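Local structure of transcriptional regulator, IclR family (Alicyclobacillus acidocaldarius subsp. acidocaldarius, 5TJJ) at residues 151-156 and 187-192; 193-198 and 205-210; 209-214 and 245-250. The protein probably binds DNA as a transcription factor of the IclR family, joining a helix-turn-helix domain to a C-terminal regulatory domain. All coordinates share one frame; numbering follows the deposited sequence.

In the fold
The three contacts follow one another through the C-terminal domain and change chemistry as they go. Interaction 1, at the partly exposed side, packs the turn after helix 144-151 on the end of helix 178-191, with apolar contact inside and a long ion pair outside. Interaction 2 starts where that helix ends and is mostly buried; its strands 194-197 and 204-212 are joined by backbone hydrogen bonds. Interaction 3 uses the same strand 204-212 further on, sharing Val209 and Pro210, but is wholly buried and held by apolar contacts to helix 233-253. Pro210, shared by the ranges of interactions 2 and 3, also touches Tyr153 and Gly192 of interaction 1.

Interaction 1: residues 151-156 and 187-192; sequences LAYDDE and EVREKG
Ala152 and Tyr153 set a type I beta turn, Leu151 to Asp154, against the C-terminal end of helix 178-191, a turn-on-helix packing within the IclR C-terminal domain of the GAF clan. The inner part is close and apolar. Ala152 CB meets Val188 CG1 at 3.7 Å, and this methyl faces the turn because it lies anti to the Val188 backbone N (chi1 169°); Leu185, one turn earlier on the helix, also touches Ala152. Beside it the Tyr153 ring crosses the Arg189 side chain obliquely, CE1 lying 4.1 Å from Arg189 CG, while its hydroxyl reaches the helix end, where OH is 3.6 Å from Gly192 CA. Gly192 leaves the helix with a positive phi (82°), where a CB would press on the carbonyl O of Lys191. Phe212 meets the Tyr153 ring edge-to-face.

Toward solvent the contact thins to the long Arg189 side chain. Its CD runs past the backbone of the turn, 3.4 Å from Ala152 O, and Trp159 touches it too. Beyond, Glu156 and Arg189 form only a long salt bridge: OE1 lies over one face of the guanidinium, 3.9 Å from NH2, and no N-H points at it.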
loop_
_atom_site.group_PDB
_atom_site.type_symbol
_atom_site.label_atom_id
_atom_site.label_comp_id
_atom_site.label_asym_id
_atom_site.label_seq_id
_atom_site.Cartn_x
_atom_site.Cartn_y
_atom_site.Cartn_z
ATOM N N LEU A 151 -26.469 -3.439 3.317
ATOM C CA LEU A 151 -27.249 -4.301 4.206
ATOM C C LEU A 151 -27.252 -5.782 3.868
ATOM O O LEU A 151 -27.148 -6.613 4.751
ATOM C CB LEU A 151 -28.695 -3.856 4.268
ATOM C CG LEU A 151 -29.108 -2.896 5.368
ATOM C CD1 LEU A 151 -30.622 -2.745 5.307
ATOM C CD2 LEU A 151 -28.707 -3.422 6.732
ATOM N N ALA A 152 -27.362 -6.112 2.592
ATOM C CA ALA A 152 -27.459 -7.491 2.181
ATOM C C ALA A 152 -26.281 -8.345 2.674
ATOM O O ALA A 152 -26.398 -9.595 2.805
ATOM C CB ALA A 152 -27.571 -7.564 0.667
ATOM N N TYR A 153 -25.149 -7.690 2.923
ATOM C CA TYR A 153 -23.939 -8.382 3.367
ATOM C C TYR A 153 -23.642 -8.282 4.865
ATOM O O TYR A 153 -22.620 -8.775 5.305
ATOM C CB TYR A 153 -22.755 -7.933 2.521
ATOM C CG TYR A 153 -22.925 -8.292 1.069
ATOM C CD1 TYR A 153 -22.657 -9.574 0.615
ATOM C CD2 TYR A 153 -23.402 -7.350 0.143
ATOM C CE1 TYR A 153 -22.840 -9.909 -0.722
ATOM C CE2 TYR A 153 -23.615 -7.684 -1.199
ATOM C CZ TYR A 153 -23.318 -8.961 -1.620
ATOM O OH TYR A 153 -23.470 -9.308 -2.931
ATOM N N ASP A 154 -24.538 -7.689 5.660
ATOM C CA ASP A 154 -24.519 -7.865 7.104
ATOM C C ASP A 154 -25.215 -9.159 7.520
ATOM O O ASP A 154 -25.972 -9.758 6.751
ATOM C CB ASP A 154 -25.221 -6.692 7.789
ATOM C CG ASP A 154 -24.477 -5.378 7.636
ATOM O OD1 ASP A 154 -23.246 -5.384 7.467
ATOM O OD2 ASP A 154 -25.128 -4.322 7.681
ATOM N N ASP A 155 -24.975 -9.562 8.768
ATOM C CA ASP A 155 -25.734 -10.633 9.412
ATOM C C ASP A 155 -27.230 -10.334 9.291
ATOM O O ASP A 155 -27.648 -9.174 9.288
ATOM C CB ASP A 155 -25.342 -10.775 10.906
ATOM C CG ASP A 155 -25.883 -12.072 11.548
ATOM O OD1 ASP A 155 -25.426 -13.178 11.176
ATOM O OD2 ASP A 155 -26.769 -12.000 12.431
ATOM N N GLU A 156 -28.023 -11.390 9.180
ATOM C CA GLU A 156 -29.471 -11.275 9.154
ATOM C C GLU A 156 -30.033 -10.602 10.389
ATOM O O GLU A 156 -31.098 -9.985 10.283
ATOM C CB GLU A 156 -30.152 -12.634 8.962
ATOM C CG GLU A 156 -30.289 -13.020 7.485
ATOM C CD GLU A 156 -30.070 -14.497 7.204
ATOM O OE1 GLU A 156 -29.250 -14.798 6.306
ATOM O OE2 GLU A 156 -30.707 -15.344 7.880
ATOM N N GLU A 187 -31.867 -11.391 -2.787
ATOM C CA GLU A 187 -31.492 -11.446 -4.198
ATOM C C GLU A 187 -30.250 -10.602 -4.474
ATOM O O GLU A 187 -29.425 -11.008 -5.297
ATOM C CB GLU A 187 -32.662 -11.161 -5.177
ATOM C CG GLU A 187 -32.836 -9.722 -5.643
ATOM C CD GLU A 187 -33.847 -9.547 -6.785
ATOM O OE1 GLU A 187 -34.222 -10.546 -7.432
ATOM O OE2 GLU A 187 -34.254 -8.380 -7.059
ATOM N N VAL A 188 -30.086 -9.470 -3.781
ATOM C CA VAL A 188 -28.847 -8.706 -3.886
ATOM C C VAL A 188 -27.652 -9.566 -3.454
ATOM O O VAL A 188 -26.619 -9.538 -4.089
ATOM C CB VAL A 188 -28.883 -7.400 -3.064
ATOM C CG1 VAL A 188 -27.504 -6.747 -2.974
ATOM C CG2 VAL A 188 -29.841 -6.393 -3.659
ATOM N N ARG A 189 -27.784 -10.310 -2.375
ATOM C CA ARG A 189 -26.732 -11.222 -1.960
ATOM C C ARG A 189 -26.513 -12.371 -2.990
ATOM O O ARG A 189 -25.381 -12.721 -3.279
ATOM C CB ARG A 189 -27.042 -11.757 -0.558
ATOM C CG ARG A 189 -25.907 -12.512 0.107
ATOM C CD ARG A 189 -26.186 -12.769 1.586
ATOM N NE ARG A 189 -27.556 -13.252 1.860
ATOM C CZ ARG A 189 -27.928 -14.508 2.158
ATOM N NH1 ARG A 189 -27.027 -15.494 2.256
ATOM N NH2 ARG A 189 -29.221 -14.785 2.372
ATOM N N GLU A 190 -27.582 -12.942 -3.541
ATOM C CA GLU A 190 -27.462 -13.964 -4.595
ATOM C C GLU A 190 -26.751 -13.326 -5.819
ATOM O O GLU A 190 -25.737 -13.843 -6.271
ATOM C CB GLU A 190 -28.851 -14.600 -4.947
ATOM C CG GLU A 190 -29.398 -15.658 -3.944
ATOM C CD GLU A 190 -30.934 -15.975 -4.024
ATOM O OE1 GLU A 190 -31.779 -15.084 -4.345
ATOM O OE2 GLU A 190 -31.329 -17.145 -3.718
ATOM N N LYS A 191 -27.215 -12.156 -6.281
ATOM C CA LYS A 191 -26.780 -11.551 -7.592
ATOM C C LYS A 191 -25.600 -10.574 -7.622
ATOM O O LYS A 191 -25.047 -10.325 -8.678
ATOM C CB LYS A 191 -27.956 -10.849 -8.283
ATOM C CG LYS A 191 -28.985 -11.792 -8.868
ATOM C CD LYS A 191 -30.224 -11.002 -9.303
ATOM C CE LYS A 191 -31.273 -11.895 -9.950
ATOM N NZ LYS A 191 -32.571 -11.187 -10.129
ATOM N N GLY A 192 -25.235 -9.982 -6.508
ATOM C CA GLY A 192 -24.090 -9.074 -6.478
ATOM C C GLY A 192 -24.332 -7.629 -6.929
ATOM O O GLY A 192 -23.360 -6.900 -7.133
#

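Interaction 2: residues 193-198 and 205-210; sequences YAVSHG and SAVAVP
Ser205 OG is gripped by two groups: His197 ND1 meets it at 3.0 Å from the paired strand, and Thr228 OG1 hydrogen-bonds to it from outside the pair. The bond to His197 is nearly straight (173°) and lies at the edge of the imidazole, in its plane; either partner could donate. In His197, chi1 of -63° sets CG anti to the carbonyl carbon and beside the backbone N, and ND1 of the ring is the atom that meets Ser205.

Away from this end, the backbones do the joining. Ala194 and Ala208 form one hydrogen-bonded pair, with Ala194 N 3.0 Å from Ala208 O and a matching bond returned. Ser196 and Ala206 form the next, Ser196 N standing 2.9 Å from Ala206 O. That oxygen also receives a CA-H...O contact from Val195, CA to O being 3.2 Å. Between these two pairs lies the non-hydrogen-bonded pair Val195 with Val207; the second such pair, His197 with Ser205, lies beyond Ser196 and Ala206.

The two faces differ in character. Ala194, Ser196, Ala206 and Ala208 make a face of small side chains, on which helix 144-151 can lie close; there Ser196 OG sits 3.4 Å from Ala206 CB and makes a weak hydrogen bond to Ala145 N. The other face is bulkier: Val195 CG2 and Val207 CG2 meet loosely at 4.5 Å, and helix 233-253 reaches Val207 through Val240. At the start of the first strand Tyr193 CB touches Val209 CG2 at 3.8 Å.

Nearly antiparallel, at 173°, the strands form a beta hairpin whose arm 194-197 is one of the two outermost strands, within this chain, of the antiparallel sheet of a GAF-like domain.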
loop_
_atom_site.group_PDB
_atom_site.type_symbol
_atom_site.label_atom_id
_atom_site.label_comp_id
_atom_site.label_asym_id
_atom_site.label_seq_id
_atom_site.Cartn_x
_atom_site.Cartn_y
_atom_site.Cartn_z
ATOM N N TYR A 193 -25.597 -7.216 -7.096
ATOM C CA TYR A 193 -25.928 -5.830 -7.442
ATOM C C TYR A 193 -27.340 -5.523 -7.034
ATOM O O TYR A 193 -28.047 -6.430 -6.672
ATOM C CB TYR A 193 -25.745 -5.582 -8.944
ATOM C CG TYR A 193 -26.736 -6.288 -9.860
ATOM C CD1 TYR A 193 -26.469 -7.543 -10.391
ATOM C CD2 TYR A 193 -27.941 -5.675 -10.199
ATOM C CE1 TYR A 193 -27.395 -8.176 -11.222
ATOM C CE2 TYR A 193 -28.856 -6.290 -11.014
ATOM C CZ TYR A 193 -28.585 -7.535 -11.519
ATOM O OH TYR A 193 -29.511 -8.098 -12.341
ATOM N N ALA A 194 -27.731 -4.248 -7.050
ATOM C CA ALA A 194 -29.136 -3.828 -6.757
ATOM C C ALA A 194 -29.595 -2.784 -7.734
ATOM O O ALA A 194 -28.776 -2.109 -8.324
ATOM C CB ALA A 194 -29.282 -3.281 -5.343
ATOM N N VAL A 195 -30.904 -2.670 -7.918
ATOM C CA VAL A 195 -31.487 -1.671 -8.798
ATOM C C VAL A 195 -32.683 -1.086 -8.078
ATOM O O VAL A 195 -33.457 -1.812 -7.503
ATOM C CB VAL A 195 -31.932 -2.270 -10.148
ATOM C CG1 VAL A 195 -32.550 -1.210 -11.061
ATOM C CG2 VAL A 195 -30.753 -2.932 -10.851
ATOM N N SER A 196 -32.830 0.229 -8.119
ATOM C CA SER A 196 -33.972 0.892 -7.532
ATOM C C SER A 196 -34.504 1.883 -8.540
ATOM O O SER A 196 -33.719 2.486 -9.278
ATOM C CB SER A 196 -33.583 1.594 -6.230
ATOM O OG SER A 196 -32.706 2.685 -6.426
ATOM N N HIS A 197 -35.830 2.032 -8.577
ATOM C CA HIS A 197 -36.523 2.948 -9.499
ATOM C C HIS A 197 -37.398 3.903 -8.698
ATOM O O HIS A 197 -38.515 3.587 -8.303
ATOM C CB HIS A 197 -37.396 2.182 -10.506
ATOM C CG HIS A 197 -36.626 1.272 -11.417
ATOM N ND1 HIS A 197 -35.659 1.729 -12.291
ATOM C CD2 HIS A 197 -36.698 -0.070 -11.602
ATOM C CE1 HIS A 197 -35.162 0.709 -12.961
ATOM N NE2 HIS A 197 -35.779 -0.394 -12.568
ATOM N N GLY A 198 -36.871 5.084 -8.459
ATOM C CA GLY A 198 -37.609 6.112 -7.774
ATOM C C GLY A 198 -37.873 5.832 -6.319
ATOM O O GLY A 198 -38.897 6.251 -5.811
ATOM N N SER A 205 -33.316 6.556 -11.238
ATOM C CA SER A 205 -32.964 5.164 -11.004
ATOM C C SER A 205 -31.505 5.013 -10.572
ATOM O O SER A 205 -30.674 5.889 -10.781
ATOM C CB SER A 205 -33.255 4.320 -12.234
ATOM O OG SER A 205 -34.618 4.483 -12.631
ATOM N N ALA A 206 -31.238 3.897 -9.909
ATOM C CA ALA A 206 -29.915 3.584 -9.344
ATOM C C ALA A 206 -29.573 2.115 -9.567
ATOM O O ALA A 206 -30.413 1.251 -9.441
ATOM C CB ALA A 206 -29.861 3.934 -7.869
ATOM N N VAL A 207 -28.330 1.879 -9.931
ATOM C CA VAL A 207 -27.716 0.572 -10.044
ATOM C C VAL A 207 -26.469 0.648 -9.170
ATOM O O VAL A 207 -25.679 1.601 -9.296
ATOM C CB VAL A 207 -27.279 0.329 -11.484
ATOM C CG1 VAL A 207 -26.678 -1.055 -11.631
ATOM C CG2 VAL A 207 -28.454 0.547 -12.428
ATOM N N ALA A 208 -26.283 -0.363 -8.317
ATOM C CA ALA A 208 -25.258 -0.345 -7.313
ATOM C C ALA A 208 -24.594 -1.696 -7.139
ATOM O O ALA A 208 -25.199 -2.735 -7.304
ATOM C CB ALA A 208 -25.863 0.087 -6.009
ATOM N N VAL A 209 -23.339 -1.664 -6.749
ATOM C CA VAL A 209 -22.557 -2.858 -6.563
ATOM C C VAL A 209 -21.676 -2.642 -5.356
ATOM O O VAL A 209 -21.144 -1.548 -5.181
ATOM C CB VAL A 209 -21.692 -3.130 -7.811
ATOM C CG1 VAL A 209 -20.727 -4.306 -7.588
ATOM C CG2 VAL A 209 -22.600 -3.449 -8.961
ATOM N N PRO A 210 -21.519 -3.674 -4.525
ATOM C CA PRO A 210 -20.699 -3.559 -3.319
ATOM C C PRO A 210 -19.198 -3.637 -3.598
ATOM O O PRO A 210 -18.800 -4.287 -4.567
ATOM C CB PRO A 210 -21.134 -4.761 -2.494
ATOM C CG PRO A 210 -21.578 -5.768 -3.497
ATOM C CD PRO A 210 -22.232 -4.962 -4.581
#

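Interaction 3: residues 209-214 and 245-250; sequences VPVFNQ and ESAAKV
Strand 209-212 and helix 245-250 run almost parallel, 15° apart. Their axes come within 7.3 Å, and the backbones are nearest at Val211 and Ala247, whose CA atoms are 5.4 Å apart. Such a close approach illustrates what a small residue on the inner side of a helix allows. Ala247 points at the strand with nothing but a methyl, and three strand residues gather round it: its CB is 3.5 Å from Val209 CG1 and equally 3.5 Å from Pro210 O. Val211 CG2 is a little further from Ala247 CB, at 4.2 Å.

Val209 and Val211 both face the helix, while Pro210 between them turns away to pack on Tyr153 and Val218. The two valines meet the alanine with different branches, CG1 of Val209 and CG2 of Val211. The remaining branch of Val211 continues along the helix: CG1 lies anti to the backbone N (chi1 175°) and meets Val250 CG1 at 3.7 Å. The two side chains cross at about a right angle, touching branch to branch.

No hydrogen bond joins the two segments directly, but just past Val250 the hydroxyl of Ser251 bonds both to Phe212 N on the strand and to Ala247 O on the helix, tying the backbones together at the end of the apolar patch. On the strand's other edge Val209 and Val211 keep backbone hydrogen bonds to Leu222 and Leu220 of strand 218-227.

The result is plain alpha/beta packing: the C-terminal helix 233-253 lies along one face of the central antiparallel sheet, as expected of the GAF-like fold of the IclR C-terminal domain.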
loop_
_atom_site.group_PDB
_atom_site.type_symbol
_atom_site.label_atom_id
_atom_site.label_comp_id
_atom_site.label_asym_id
_atom_site.label_seq_id
_atom_site.Cartn_x
_atom_site.Cartn_y
_atom_site.Cartn_z
ATOM N N VAL A 209 -23.339 -1.664 -6.749
ATOM C CA VAL A 209 -22.557 -2.858 -6.563
ATOM C C VAL A 209 -21.676 -2.642 -5.356
ATOM O O VAL A 209 -21.144 -1.548 -5.181
ATOM C CB VAL A 209 -21.692 -3.130 -7.811
ATOM C CG1 VAL A 209 -20.727 -4.306 -7.588
ATOM C CG2 VAL A 209 -22.600 -3.449 -8.961
ATOM N N PRO A 210 -21.519 -3.674 -4.525
ATOM C CA PRO A 210 -20.699 -3.559 -3.319
ATOM C C PRO A 210 -19.198 -3.637 -3.598
ATOM O O PRO A 210 -18.800 -4.287 -4.567
ATOM C CB PRO A 210 -21.134 -4.761 -2.494
ATOM C CG PRO A 210 -21.578 -5.768 -3.497
ATOM C CD PRO A 210 -22.232 -4.962 -4.581
ATOM N N VAL A 211 -18.390 -2.963 -2.761
ATOM C CA VAL A 211 -16.919 -3.154 -2.751
ATOM C C VAL A 211 -16.566 -3.850 -1.447
ATOM O O VAL A 211 -16.926 -3.357 -0.381
ATOM C CB VAL A 211 -16.161 -1.801 -2.850
ATOM C CG1 VAL A 211 -14.655 -1.951 -2.718
ATOM C CG2 VAL A 211 -16.494 -1.128 -4.152
ATOM N N PHE A 212 -15.864 -4.981 -1.529
ATOM C CA PHE A 212 -15.467 -5.717 -0.332
ATOM C C PHE A 212 -14.046 -5.365 0.074
ATOM O O PHE A 212 -13.231 -5.027 -0.767
ATOM C CB PHE A 212 -15.567 -7.217 -0.569
ATOM C CG PHE A 212 -16.908 -7.653 -1.073
ATOM C CD1 PHE A 212 -17.964 -7.884 -0.180
ATOM C CD2 PHE A 212 -17.123 -7.856 -2.441
ATOM C CE1 PHE A 212 -19.207 -8.279 -0.648
ATOM C CE2 PHE A 212 -18.374 -8.266 -2.906
ATOM C CZ PHE A 212 -19.416 -8.461 -2.008
ATOM N N ASN A 213 -13.747 -5.465 1.361
ATOM C CA ASN A 213 -12.397 -5.198 1.873
ATOM C C ASN A 213 -11.755 -6.488 2.381
ATOM O O ASN A 213 -12.256 -7.591 2.099
ATOM C CB ASN A 213 -12.443 -4.097 2.944
ATOM C CG ASN A 213 -13.102 -4.539 4.217
ATOM O OD1 ASN A 213 -13.309 -5.723 4.473
ATOM N ND2 ASN A 213 -13.456 -3.580 5.019
ATOM N N GLN A 214 -10.646 -6.369 3.106
ATOM C CA GLN A 214 -9.890 -7.558 3.501
ATOM C C GLN A 214 -10.583 -8.444 4.558
ATOM O O GLN A 214 -10.268 -9.603 4.647
ATOM C CB GLN A 214 -8.429 -7.226 3.852
ATOM C CG GLN A 214 -8.146 -6.661 5.225
ATOM C CD GLN A 214 -8.258 -5.156 5.258
ATOM O OE1 GLN A 214 -9.211 -4.572 4.707
ATOM N NE2 GLN A 214 -7.274 -4.505 5.903
ATOM N N GLU A 245 -17.035 -4.657 -13.003
ATOM C CA GLU A 245 -15.622 -4.616 -13.381
ATOM C C GLU A 245 -14.840 -3.640 -12.487
ATOM O O GLU A 245 -13.759 -3.976 -11.997
ATOM C CB GLU A 245 -15.437 -4.273 -14.857
ATOM C CG GLU A 245 -15.844 -5.418 -15.772
ATOM C CD GLU A 245 -15.921 -5.037 -17.255
ATOM O OE1 GLU A 245 -15.167 -4.129 -17.681
ATOM O OE2 GLU A 245 -16.733 -5.660 -17.999
ATOM N N SER A 246 -15.425 -2.467 -12.235
ATOM C CA SER A 246 -14.821 -1.493 -11.362
ATOM C C SER A 246 -14.803 -1.933 -9.914
ATOM O O SER A 246 -13.828 -1.704 -9.237
ATOM C CB SER A 246 -15.508 -0.137 -11.483
ATOM O OG SER A 246 -15.188 0.425 -12.735
ATOM N N ALA A 247 -15.871 -2.552 -9.432
ATOM C CA ALA A 247 -15.948 -2.913 -8.009
ATOM C C ALA A 247 -14.978 -4.067 -7.660
ATOM O O ALA A 247 -14.389 -4.092 -6.583
ATOM C CB ALA A 247 -17.376 -3.249 -7.615
ATOM N N ALA A 248 -14.795 -4.983 -8.603
ATOM C CA ALA A 248 -13.797 -6.026 -8.490
ATOM C C ALA A 248 -12.413 -5.426 -8.300
ATOM O O ALA A 248 -11.668 -5.882 -7.435
ATOM C CB ALA A 248 -13.824 -6.931 -9.721
ATOM N N LYS A 249 -12.070 -4.412 -9.094
ATOM C CA LYS A 249 -10.745 -3.754 -8.964
ATOM C C LYS A 249 -10.543 -3.042 -7.629
ATOM O O LYS A 249 -9.581 -3.299 -6.928
ATOM C CB LYS A 249 -10.504 -2.780 -10.110
ATOM C CG LYS A 249 -10.340 -3.463 -11.457
ATOM C CD LYS A 249 -10.298 -2.435 -12.573
ATOM C CE LYS A 249 -10.225 -3.121 -13.926
ATOM N NZ LYS A 249 -9.586 -2.260 -14.964
ATOM N N VAL A 250 -11.494 -2.191 -7.273
ATOM C CA VAL A 250 -11.485 -1.468 -6.006
ATOM C C VAL A 250 -11.525 -2.408 -4.790
ATOM O O VAL A 250 -10.885 -2.113 -3.791
ATOM C CB VAL A 250 -12.638 -0.436 -5.916
ATOM C CG1 VAL A 250 -12.543 0.411 -4.642
ATOM C CG2 VAL A 250 -12.608 0.510 -7.112
#